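PDB 6MGB: capsular polysaccharide export system protein KpsC from Thermosulfurimonas dismutans, which probably transfers Kdo from a CMP-activated donor in beta-2,4 linkage while building the conserved glycolipid that carries Gram-negative capsules. Local coordinates for residues 106-111 against 293-298; 90-93 against 98-101; 32-37 against 41-46; 12-17 against 56-61. All blocks are in the same frame, centred on the assembly; numbering follows the deposited sequence. Where two conformers were deposited one is given.

Contacts 1 and 2 are buried near the centre of the chain; contacts 3 and 4 are partly buried, toward the 33-35 edge of the mixed sheet that strand 90-94 of contact 2 also belongs to. Contact 1 is a helix pair and contact 2 a strand against a turn; they touch, Leu108 CD2 lying 4.1 Å from Tyr99 CB. Contacts 3 and 4 share the neighbourhood of strand 11-13, with Lys36 N 2.7 Å from Val13 O, a probable hydrogen bond. Apolar packing dominates, but the chemistry differs with place: aliphatic groups in contacts 1 and 3, aliphatics with a tyrosine in contact 2, and in contact 4 a phenylalanine beside an alanine and two lysine chains.

Contact 1: 106-111 against 293-298; sequences SLLENL and FAAAYL
Leu108 and Leu111 of helix 107-114 rest on Ala295 and Ala296 of helix 289-299, an antiparallel helix pair in the GT-B glycosyltransferase fold. The short axes run 9.7 Å apart with 153° between their directions. Ala295 and Leu108 bury nearly equal areas, and Ala296 adds about half as much. The methyl of Ala295 points at the facing helix, whereas Leu108 leaves its backbone at a slant and needs its branches to close the distance. Its CG stands opposite the backbone N across CA-CB (chi1 177°), which carries both terminal methyls to the alanine pair. CD1 comes down on the backbone itself, 3.7 Å from Ala296 CA, and lies 4.0 Å from Ala295 CB. CD2, the other branch, reaches Ala296 CB at 4.1 Å. One turn further on, Leu111 brings CB rather than its branch, a looser meeting with Ala295 CB. Two small residues thus let a leucine methyl reach main-chain atoms. The helix 289-299 leads from the nucleotide-binding half back to strand 302-305 of the mixed N-terminal sheet, and Tyr297, whose CB points away from helix 107-114, meets the rings of Phe76 and Phe251. Glu109, on another side of helix 107-114, forms salt bridges to Arg282 and Arg283. The start of that helix is fixed by an N-cap: Glu109 N donates to Ser106 OG at 3.1 Å, nearly straight at 171°.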
loop_
_atom_site.group_PDB
_atom_site.type_symbol
_atom_site.label_atom_id
_atom_site.label_comp_id
_atom_site.label_asym_id
_atom_site.label_seq_id
_atom_site.Cartn_x
_atom_site.Cartn_y
_atom_site.Cartn_z
ATOM N N SER A 106 -3.943 6.789 -11.994
ATOM C CA SER A 106 -2.590 6.370 -11.662
ATOM C C SER A 106 -2.183 5.284 -12.647
ATOM O O SER A 106 -3.018 4.734 -13.370
ATOM C CB SER A 106 -2.491 5.851 -10.221
ATOM O OG SER A 106 -3.124 4.588 -10.093
ATOM N N LEU A 107 -0.887 4.971 -12.683
ATOM C CA LEU A 107 -0.440 3.869 -13.529
ATOM C C LEU A 107 -1.190 2.589 -13.184
ATOM O O LEU A 107 -1.627 1.856 -14.078
ATOM C CB LEU A 107 1.068 3.665 -13.385
ATOM C CG LEU A 107 1.628 2.410 -14.070
ATOM C CD1 LEU A 107 1.398 2.461 -15.576
ATOM C CD2 LEU A 107 3.103 2.234 -13.756
ATOM N N LEU A 108 -1.364 2.313 -11.890
ATOM C CA LEU A 108 -2.051 1.093 -11.478
ATOM C C LEU A 108 -3.504 1.106 -11.934
ATOM O O LEU A 108 -4.005 0.113 -12.477
ATOM C CB LEU A 108 -1.960 0.926 -9.961
ATOM C CG LEU A 108 -2.699 -0.280 -9.373
ATOM C CD1 LEU A 108 -2.262 -1.577 -10.038
ATOM C CD2 LEU A 108 -2.480 -0.360 -7.871
ATOM N N GLU A 109 -4.202 2.225 -11.723
ATOM C CA GLU A 109 -5.591 2.311 -12.156
ATOM C C GLU A 109 -5.703 2.117 -13.662
ATOM O O GLU A 109 -6.647 1.484 -14.146
ATOM C CB GLU A 109 -6.195 3.654 -11.748
ATOM C CG GLU A 109 -7.702 3.726 -11.948
ATOM C CD GLU A 109 -8.259 5.115 -11.715
ATOM O OE1 GLU A 109 -8.820 5.358 -10.626
ATOM O OE2 GLU A 109 -8.131 5.965 -12.621
ATOM N N ASN A 110 -4.743 2.654 -14.420
ATOM C CA ASN A 110 -4.759 2.473 -15.867
ATOM C C ASN A 110 -4.568 1.006 -16.238
ATOM O O ASN A 110 -5.252 0.490 -17.128
ATOM C CB ASN A 110 -3.679 3.339 -16.519
ATOM C CG ASN A 110 -4.042 4.815 -16.542
ATOM O OD1 ASN A 110 -5.196 5.192 -16.331
ATOM N ND2 ASN A 110 -3.054 5.659 -16.824
ATOM N N LEU A 111 -3.640 0.317 -15.565
ATOM C CA LEU A 111 -3.461 -1.110 -15.814
ATOM C C LEU A 111 -4.753 -1.875 -15.568
ATOM O O LEU A 111 -5.126 -2.754 -16.356
ATOM C CB LEU A 111 -2.343 -1.665 -14.929
ATOM C CG LEU A 111 -0.911 -1.288 -15.311
ATOM C CD1 LEU A 111 0.053 -1.713 -14.218
ATOM C CD2 LEU A 111 -0.522 -1.927 -16.635
ATOM N N PHE A 293 -4.401 -8.533 -7.933
ATOM C CA PHE A 293 -3.116 -8.852 -7.320
ATOM C C PHE A 293 -1.991 -8.843 -8.348
ATOM O O PHE A 293 -0.898 -8.331 -8.078
ATOM C CB PHE A 293 -3.207 -10.212 -6.628
ATOM C CG PHE A 293 -1.886 -10.742 -6.151
ATOM C CD1 PHE A 293 -1.356 -10.333 -4.941
ATOM C CD2 PHE A 293 -1.178 -11.657 -6.914
ATOM C CE1 PHE A 293 -0.144 -10.822 -4.502
ATOM C CE2 PHE A 293 0.035 -12.151 -6.478
ATOM C CZ PHE A 293 0.554 -11.733 -5.273
ATOM N N ALA A 294 -2.234 -9.407 -9.535
ATOM C CA ALA A 294 -1.194 -9.466 -10.557
ATOM C C ALA A 294 -0.706 -8.071 -10.929
ATOM O O ALA A 294 0.502 -7.812 -10.974
ATOM C CB ALA A 294 -1.717 -10.199 -11.791
ATOM N N ALA A 295 -1.634 -7.154 -11.203
ATOM C CA ALA A 295 -1.240 -5.795 -11.561
ATOM C C ALA A 295 -0.599 -5.076 -10.378
ATOM O O ALA A 295 0.446 -4.431 -10.523
ATOM C CB ALA A 295 -2.455 -5.016 -12.064
ATOM N N ALA A 296 -1.208 -5.183 -9.196
ATOM C CA ALA A 296 -0.784 -4.359 -8.069
ATOM C C ALA A 296 0.545 -4.829 -7.489
ATOM O O ALA A 296 1.386 -4.004 -7.111
ATOM C CB ALA A 296 -1.864 -4.356 -6.988
ATOM N N TYR A 297 0.754 -6.142 -7.396
ATOM C CA TYR A 297 1.934 -6.674 -6.721
ATOM C C TYR A 297 3.020 -7.166 -7.672
ATOM O O TYR A 297 4.202 -7.090 -7.325
ATOM C CB TYR A 297 1.533 -7.816 -5.775
ATOM C CG TYR A 297 1.143 -7.363 -4.373
ATOM C CD1 TYR A 297 0.214 -6.345 -4.180
ATOM C CD2 TYR A 297 1.693 -7.965 -3.245
ATOM C CE1 TYR A 297 -0.146 -5.934 -2.908
ATOM C CE2 TYR A 297 1.337 -7.560 -1.969
ATOM C CZ TYR A 297 0.418 -6.545 -1.807
ATOM O OH TYR A 297 0.055 -6.130 -0.545
ATOM N N LEU A 298 2.668 -7.663 -8.859
ATOM C CA LEU A 298 3.685 -8.154 -9.784
ATOM C C LEU A 298 4.155 -7.080 -10.766
ATOM O O LEU A 298 5.362 -6.877 -10.932
ATOM C CB LEU A 298 3.162 -9.375 -10.550
ATOM C CG LEU A 298 3.453 -10.734 -9.910
ATOM C CD1 LEU A 298 2.607 -10.946 -8.664
ATOM C CD2 LEU A 298 3.230 -11.857 -10.912
#

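Contact 2: 90-93 against 98-101; sequences SLIV and IYYD
Ile92 meets Ile98 and Tyr99 because its chi1 of -76° sets CG2 opposite the backbone N and CG1 opposite the carbonyl carbon, and its extended chi2 (167°) pushes CD1 out to the tyrosine. The motif is a strand of the mixed sheet, 90-94, packed against a type I beta turn from Ile98 to Asp101. The turn is closed by Asp101 N donating to Ile98 O at 2.9 Å. The two branches of Ile92 divide the work. Ile92 CD1 reaches the ring obliquely, 3.6 Å from Tyr99 CE1 and 3.8 Å from Tyr99 CD1, while Ile92 CG2 takes Ile98 CD1 at 3.9 Å. Both partners cross Ile92 at about a right angle. CG of Tyr99 lies between the backbone N and the carbonyl carbon (chi1 62°), which directs the ring to Ile92. Phe76, edge-to-face, and Tyr300 also pack on this ring. The Tyr99 side chain lies about 6 Å from the bound cytidine monophosphate and about 5 Å from that of Gln248, which binds the nucleotide; the packing therefore sits beside the nucleotide-binding site, probably at the edge of the catalytic cleft. Within the turn the neighbouring rings meet, Tyr100 CD2 standing 3.6 Å above the Tyr99 ring plane, offset toward its rim.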
loop_
_atom_site.group_PDB
_atom_site.type_symbol
_atom_site.label_atom_id
_atom_site.label_comp_id
_atom_site.label_asym_id
_atom_site.label_seq_id
_atom_site.Cartn_x
_atom_site.Cartn_y
_atom_site.Cartn_z
ATOM N N SER A 90 11.258 -3.150 -2.463
ATOM C CA SER A 90 10.636 -2.779 -3.721
ATOM C C SER A 90 10.195 -1.329 -3.624
ATOM O O SER A 90 9.991 -0.791 -2.532
ATOM C CB SER A 90 9.447 -3.685 -4.064
ATOM O OG SER A 90 8.410 -3.568 -3.107
ATOM N N LEU A 91 10.055 -0.699 -4.784
ATOM C CA LEU A 91 9.752 0.720 -4.865
ATOM C C LEU A 91 8.670 0.934 -5.910
ATOM O O LEU A 91 8.731 0.358 -7.000
ATOM C CB LEU A 91 11.004 1.528 -5.226
ATOM C CG LEU A 91 10.949 3.039 -5.017
ATOM C CD1 LEU A 91 11.066 3.381 -3.539
ATOM C CD2 LEU A 91 12.050 3.712 -5.821
ATOM N N ILE A 92 7.681 1.752 -5.573
ATOM C CA ILE A 92 6.654 2.152 -6.524
ATOM C C ILE A 92 7.098 3.443 -7.195
ATOM O O ILE A 92 7.462 4.413 -6.520
ATOM C CB ILE A 92 5.292 2.317 -5.829
ATOM C CG1 ILE A 92 4.697 0.934 -5.547
ATOM C CG2 ILE A 92 4.334 3.140 -6.688
ATOM C CD1 ILE A 92 3.517 0.945 -4.602
ATOM N N VAL A 93 7.077 3.449 -8.524
ATOM C CA VAL A 93 7.498 4.590 -9.329
ATOM C C VAL A 93 6.365 4.844 -10.314
ATOM O O VAL A 93 6.213 4.109 -11.296
ATOM C CB VAL A 93 8.823 4.334 -10.057
ATOM C CG1 VAL A 93 9.233 5.548 -10.876
ATOM C CG2 VAL A 93 9.914 3.964 -9.057
ATOM N N ILE A 98 -0.529 8.395 -8.409
ATOM C CA ILE A 98 -0.058 7.483 -7.373
ATOM C C ILE A 98 -1.239 6.644 -6.906
ATOM O O ILE A 98 -2.387 7.093 -6.916
ATOM C CB ILE A 98 0.620 8.234 -6.201
ATOM C CG1 ILE A 98 1.400 7.258 -5.312
ATOM C CG2 ILE A 98 -0.405 9.007 -5.376
ATOM C CD1 ILE A 98 2.512 6.500 -6.033
ATOM N N TYR A 99 -0.941 5.410 -6.487
ATOM C CA TYR A 99 -1.985 4.398 -6.355
ATOM C C TYR A 99 -3.071 4.815 -5.369
ATOM O O TYR A 99 -4.248 4.500 -5.574
ATOM C CB TYR A 99 -1.375 3.059 -5.934
ATOM C CG TYR A 99 -0.688 3.072 -4.584
ATOM C CD1 TYR A 99 0.661 3.373 -4.474
ATOM C CD2 TYR A 99 -1.388 2.774 -3.420
ATOM C CE1 TYR A 99 1.295 3.383 -3.243
ATOM C CE2 TYR A 99 -0.764 2.781 -2.186
ATOM C CZ TYR A 99 0.578 3.087 -2.105
ATOM O OH TYR A 99 1.203 3.096 -0.879
ATOM N N TYR A 100 -2.704 5.502 -4.288
ATOM C CA TYR A 100 -3.686 5.839 -3.266
ATOM C C TYR A 100 -4.445 7.125 -3.569
ATOM O O TYR A 100 -5.350 7.481 -2.809
ATOM C CB TYR A 100 -3.024 5.943 -1.883
ATOM C CG TYR A 100 -1.875 6.923 -1.772
ATOM C CD1 TYR A 100 -2.105 8.281 -1.602
ATOM C CD2 TYR A 100 -0.559 6.483 -1.808
ATOM C CE1 TYR A 100 -1.057 9.174 -1.490
ATOM C CE2 TYR A 100 0.495 7.368 -1.695
ATOM C CZ TYR A 100 0.241 8.712 -1.535
ATOM O OH TYR A 100 1.288 9.600 -1.421
ATOM N N ASP A 101 -4.119 7.814 -4.659
ATOM C CA ASP A 101 -4.803 9.052 -5.030
ATOM C C ASP A 101 -5.944 8.714 -5.983
ATOM O O ASP A 101 -5.736 8.539 -7.187
ATOM C CB ASP A 101 -3.825 10.041 -5.657
ATOM C CG ASP A 101 -4.492 11.341 -6.064
ATOM O OD1 ASP A 101 -5.718 11.474 -5.877
ATOM O OD2 ASP A 101 -3.787 12.235 -6.575
#

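Contact 3: 32-37 against 41-46; sequences SVVYKP and EGLSAV
Leu43 spreads its two methyls between Val34 and Pro37, one to each. CD2 goes to Val34 CG2 at 3.6 Å, and the two side chains cross obliquely. CD1 goes to the proline ring, 3.5 Å from CG and 3.8 Å from CB of Pro37, with the leucine lying at about a right angle to it. The fork is set by chi1 of -60°, which places CG opposite the carbonyl carbon and beside the backbone N. In all three residues CB points across to the facing segment, so the contact is made by direct approach rather than by side chains that bend back. Val34 offers the methyl that lies between its backbone N and carbonyl carbon, while its other methyl, CG1, stands beside the backbone N. Pro37 comes into place after Lys36 takes positive backbone angles (phi 47°), which turn the chain off the end of strand 33-35. On the other segment, Gly42 precedes Leu43 at a positive phi of 86°, where a CB would be pressed against the carbonyl O of Glu41. Trp65 of helix 53-65 also packs on Leu43, which helps to bury a leucine whose partners here are only partly covered. Pro37 touches Phe14 as well, linking this cluster to the next one. The contact lies far from the annotated nucleotide site. It closes a loop crossover between two parallel strands, 33-35 and 45-49, that sit on opposite sides of strand 11-13, at the edge of the N-terminal sheet of a GT-B fold.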
loop_
_atom_site.group_PDB
_atom_site.type_symbol
_atom_site.label_atom_id
_atom_site.label_comp_id
_atom_site.label_asym_id
_atom_site.label_seq_id
_atom_site.Cartn_x
_atom_site.Cartn_y
_atom_site.Cartn_z
ATOM N N SER A 32 19.816 7.927 -13.614
ATOM C CA SER A 32 20.587 8.662 -12.625
ATOM C C SER A 32 19.734 9.776 -12.026
ATOM O O SER A 32 18.764 10.242 -12.629
ATOM C CB SER A 32 21.855 9.245 -13.248
ATOM O OG SER A 32 22.733 8.219 -13.673
ATOM N N VAL A 33 20.104 10.196 -10.818
ATOM C CA VAL A 33 19.400 11.250 -10.099
ATOM C C VAL A 33 20.337 12.436 -9.927
ATOM O O VAL A 33 21.554 12.274 -9.792
ATOM C CB VAL A 33 18.881 10.751 -8.731
ATOM C CG1 VAL A 33 18.395 11.910 -7.864
ATOM C CG2 VAL A 33 17.759 9.743 -8.930
ATOM N N VAL A 34 19.758 13.637 -9.928
ATOM C CA VAL A 34 20.493 14.873 -9.695
ATOM C C VAL A 34 19.699 15.722 -8.712
ATOM O O VAL A 34 18.468 15.808 -8.800
ATOM C CB VAL A 34 20.754 15.649 -11.004
ATOM C CG1 VAL A 34 21.669 14.846 -11.917
ATOM C CG2 VAL A 34 19.444 15.984 -11.709
ATOM N N TYR A 35 20.405 16.347 -7.773
ATOM C CA TYR A 35 19.773 17.076 -6.684
ATOM C C TYR A 35 19.614 18.550 -7.040
ATOM O O TYR A 35 20.583 19.214 -7.419
ATOM C CB TYR A 35 20.597 16.923 -5.405
ATOM C CG TYR A 35 20.114 17.762 -4.246
ATOM C CD1 TYR A 35 20.850 18.852 -3.803
ATOM C CD2 TYR A 35 18.927 17.464 -3.591
ATOM C CE1 TYR A 35 20.423 19.618 -2.741
ATOM C CE2 TYR A 35 18.486 18.230 -2.529
ATOM C CZ TYR A 35 19.240 19.303 -2.107
ATOM O OH TYR A 35 18.809 20.073 -1.052
ATOM N N LYS A 36 18.382 19.048 -6.914
ATOM C CA LYS A 36 18.062 20.448 -7.166
ATOM C C LYS A 36 18.679 20.936 -8.471
ATOM O O LYS A 36 19.602 21.760 -8.448
ATOM C CB LYS A 36 18.538 21.323 -6.003
ATOM C CG LYS A 36 17.559 21.396 -4.849
ATOM C CD LYS A 36 18.028 22.372 -3.785
ATOM C CE LYS A 36 16.908 22.715 -2.815
ATOM N NZ LYS A 36 16.318 21.503 -2.183
ATOM N N PRO A 37 18.211 20.454 -9.619
ATOM C CA PRO A 37 18.644 21.047 -10.886
ATOM C C PRO A 37 18.064 22.442 -11.039
ATOM O O PRO A 37 16.941 22.722 -10.615
ATOM C CB PRO A 37 18.084 20.087 -11.942
ATOM C CG PRO A 37 16.929 19.422 -11.266
ATOM C CD PRO A 37 17.312 19.306 -9.822
ATOM N N GLU A 41 16.504 21.590 -18.774
ATOM C CA GLU A 41 17.382 21.091 -19.822
ATOM C C GLU A 41 18.199 19.907 -19.324
ATOM O O GLU A 41 18.815 19.962 -18.256
ATOM C CB GLU A 41 18.307 22.211 -20.301
ATOM C CG GLU A 41 19.225 21.809 -21.443
ATOM C CD GLU A 41 20.178 22.918 -21.838
ATOM O OE1 GLU A 41 21.040 23.286 -21.012
ATOM O OE2 GLU A 41 20.059 23.429 -22.972
ATOM N N GLY A 42 18.194 18.831 -20.107
ATOM C CA GLY A 42 18.965 17.646 -19.799
ATOM C C GLY A 42 18.292 16.651 -18.879
ATOM O O GLY A 42 18.872 15.590 -18.621
ATOM N N LEU A 43 17.096 16.950 -18.381
ATOM C CA LEU A 43 16.393 16.065 -17.464
ATOM C C LEU A 43 15.349 15.241 -18.204
ATOM O O LEU A 43 14.754 15.692 -19.186
ATOM C CB LEU A 43 15.705 16.858 -16.351
ATOM C CG LEU A 43 16.592 17.709 -15.448
ATOM C CD1 LEU A 43 15.732 18.449 -14.440
ATOM C CD2 LEU A 43 17.633 16.862 -14.739
ATOM N N SER A 44 15.125 14.022 -17.714
ATOM C CA SER A 44 14.069 13.169 -18.239
ATOM C C SER A 44 12.836 13.131 -17.347
ATOM O O SER A 44 11.815 12.569 -17.760
ATOM C CB SER A 44 14.587 11.740 -18.444
ATOM O OG SER A 44 15.003 11.157 -17.222
ATOM N N ALA A 45 12.899 13.712 -16.151
ATOM C CA ALA A 45 11.760 13.738 -15.240
ATOM C C ALA A 45 12.203 14.393 -13.937
ATOM O O ALA A 45 13.382 14.694 -13.729
ATOM C CB ALA A 45 11.200 12.341 -14.949
ATOM N N VAL A 46 11.223 14.622 -13.071
ATOM C CA VAL A 46 11.437 15.035 -11.690
ATOM C C VAL A 46 10.661 14.066 -10.807
ATOM O O VAL A 46 9.613 13.548 -11.208
ATOM C CB VAL A 46 10.981 16.491 -11.443
ATOM C CG1 VAL A 46 11.242 16.907 -10.003
ATOM C CG2 VAL A 46 11.669 17.444 -12.407
#

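Contact 4: 12-17 against 56-61; sequences GVFSRQ and RKAMQK
Gly12 and Val13 end strand 11-13 and deliver Phe14 onto Ala58 of helix 53-65. Gly12 is paired through its backbone with Ala45 and Ala47, and Val13 points away from the helix, so the sheet fixes where Phe14 begins. Phe14 then carries the contact: CG stands opposite the carbonyl carbon (chi1 -68°), which swings the ring to the helix. Its CD2 lies 3.9 Å from Ala58 CB. At the far end, CZ is 3.6 Å from Lys61 CG, and the ring's other ortho carbon, CD1, lies 4.0 Å from Lys57 NZ. All three come at the ring obliquely. Val46 and Trp65 also pack on it. A serine in place of Phe14 would probably leave Ala58 and the aliphatic stem of Lys61 without their apolar partner, opening a gap between this loop and the helix. Beyond the ring, Ser15 OG accepts from Gln17 N at 3.1 Å, a capping bond at the turn into helix 17-21. This is packing of the strand's C-terminal loop on helix 53-65 in the Rossmann-like N-terminal half. Its chemistry is amphipathic: Lys61 lends its CB and CG to the ring while its NZ leads off to a salt bridge with Glu64, so a long charged residue can line an apolar contact without burying its charge there.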
loop_
_atom_site.group_PDB
_atom_site.type_symbol
_atom_site.label_atom_id
_atom_site.label_comp_id
_atom_site.label_asym_id
_atom_site.label_seq_id
_atom_site.Cartn_x
_atom_site.Cartn_y
_atom_site.Cartn_z
ATOM N N GLY A 12 15.480 14.559 -11.766
ATOM C CA GLY A 12 15.727 15.568 -10.753
ATOM C C GLY A 12 14.932 15.296 -9.487
ATOM O O GLY A 12 13.773 14.889 -9.536
ATOM N N VAL A 13 15.581 15.521 -8.345
ATOM C CA VAL A 13 14.925 15.460 -7.046
ATOM C C VAL A 13 15.285 16.721 -6.277
ATOM O O VAL A 13 16.309 17.362 -6.526
ATOM C CB VAL A 13 15.314 14.200 -6.236
ATOM C CG1 VAL A 13 14.931 12.940 -6.999
ATOM C CG2 VAL A 13 16.801 14.202 -5.907
ATOM N N PHE A 14 14.417 17.078 -5.332
ATOM C CA PHE A 14 14.598 18.273 -4.519
ATOM C C PHE A 14 14.692 17.934 -3.037
ATOM O O PHE A 14 14.383 18.773 -2.184
ATOM C CB PHE A 14 13.468 19.261 -4.798
ATOM C CG PHE A 14 13.518 19.833 -6.183
ATOM C CD1 PHE A 14 14.099 21.068 -6.414
ATOM C CD2 PHE A 14 13.021 19.119 -7.260
ATOM C CE1 PHE A 14 14.161 21.591 -7.690
ATOM C CE2 PHE A 14 13.081 19.636 -8.538
ATOM C CZ PHE A 14 13.655 20.872 -8.753
ATOM N N SER A 15 15.125 16.718 -2.721
ATOM C CA SER A 15 15.345 16.293 -1.347
ATOM C C SER A 15 16.418 15.218 -1.348
ATOM O O SER A 15 16.296 14.222 -2.067
ATOM C CB SER A 15 14.056 15.755 -0.718
ATOM O OG SER A 15 14.331 15.070 0.490
ATOM N N ARG A 16 17.471 15.426 -0.556
ATOM C CA ARG A 16 18.494 14.401 -0.395
ATOM C C ARG A 16 18.021 13.236 0.462
ATOM O O ARG A 16 18.728 12.225 0.547
ATOM C CB ARG A 16 19.756 15.007 0.222
ATOM C CG ARG A 16 20.400 16.099 -0.613
ATOM C CD ARG A 16 21.773 16.455 -0.073
ATOM N NE ARG A 16 22.436 17.481 -0.871
ATOM C CZ ARG A 16 23.026 17.258 -2.042
ATOM N NH1 ARG A 16 23.029 16.041 -2.571
ATOM N NH2 ARG A 16 23.609 18.255 -2.691
ATOM N N GLN A 17 16.849 13.349 1.091
ATOM C CA GLN A 17 16.382 12.271 1.951
ATOM C C GLN A 17 15.983 11.032 1.162
ATOM O O GLN A 17 16.019 9.927 1.714
ATOM C CB GLN A 17 15.210 12.757 2.808
ATOM C CG GLN A 17 15.588 13.852 3.799
ATOM C CD GLN A 17 16.728 13.447 4.717
ATOM O OE1 GLN A 17 17.760 14.117 4.775
ATOM N NE2 GLN A 17 16.547 12.348 5.439
ATOM N N ARG A 56 6.029 18.444 -2.981
ATOM C CA ARG A 56 5.136 19.369 -3.670
ATOM C C ARG A 56 5.913 20.395 -4.486
ATOM O O ARG A 56 5.408 20.886 -5.502
ATOM C CB ARG A 56 4.220 20.062 -2.660
ATOM C CG ARG A 56 3.046 19.197 -2.225
ATOM C CD ARG A 56 2.148 19.889 -1.210
ATOM N NE ARG A 56 2.769 19.981 0.113
ATOM C CZ ARG A 56 2.941 21.104 0.808
ATOM N NH1 ARG A 56 2.538 22.278 0.337
ATOM N NH2 ARG A 56 3.520 21.050 2.000
ATOM N N LYS A 57 7.137 20.729 -4.067
ATOM C CA LYS A 57 7.974 21.595 -4.889
ATOM C C LYS A 57 8.386 20.879 -6.167
ATOM O O LYS A 57 8.410 21.483 -7.246
ATOM C CB LYS A 57 9.213 22.048 -4.114
ATOM C CG LYS A 57 10.093 23.012 -4.912
ATOM C CD LYS A 57 11.386 23.364 -4.196
ATOM C CE LYS A 57 12.204 24.346 -5.023
ATOM N NZ LYS A 57 13.578 24.552 -4.486
ATOM N N ALA A 58 8.712 19.589 -6.061
ATOM C CA ALA A 58 9.051 18.808 -7.246
ATOM C C ALA A 58 7.874 18.735 -8.209
ATOM O O ALA A 58 8.047 18.876 -9.426
ATOM C CB ALA A 58 9.497 17.406 -6.831
ATOM N N MET A 59 6.665 18.510 -7.686
ATOM C CA MET A 59 5.478 18.524 -8.535
ATOM C C MET A 59 5.345 19.854 -9.263
ATOM O O MET A 59 5.023 19.891 -10.455
ATOM C CB MET A 59 4.227 18.259 -7.700
ATOM C CG MET A 59 4.209 16.925 -6.985
ATOM S SD MET A 59 2.802 16.791 -5.866
ATOM C CE MET A 59 3.238 15.315 -4.948
ATOM N N GLN A 60 5.583 20.957 -8.551
ATOM C CA GLN A 60 5.482 22.280 -9.158
ATOM C C GLN A 60 6.501 22.454 -10.277
ATOM O O GLN A 60 6.187 23.025 -11.327
ATOM C CB GLN A 60 5.654 23.350 -8.074
ATOM C CG GLN A 60 6.375 24.626 -8.492
ATOM C CD GLN A 60 5.621 25.423 -9.531
ATOM O OE1 GLN A 60 4.560 25.012 -10.000
ATOM N NE2 GLN A 60 6.163 26.582 -9.888
ATOM N N LYS A 61 7.727 21.966 -10.072
ATOM C CA LYS A 61 8.743 22.075 -11.114
ATOM C C LYS A 61 8.387 21.219 -12.323
ATOM O O LYS A 61 8.560 21.656 -13.468
ATOM C CB LYS A 61 10.113 21.687 -10.556
ATOM C CG LYS A 61 10.657 22.655 -9.504
ATOM C CD LYS A 61 10.702 24.091 -10.012
ATOM C CE LYS A 61 11.297 25.037 -8.987
ATOM N NZ LYS A 61 10.904 26.445 -9.275
#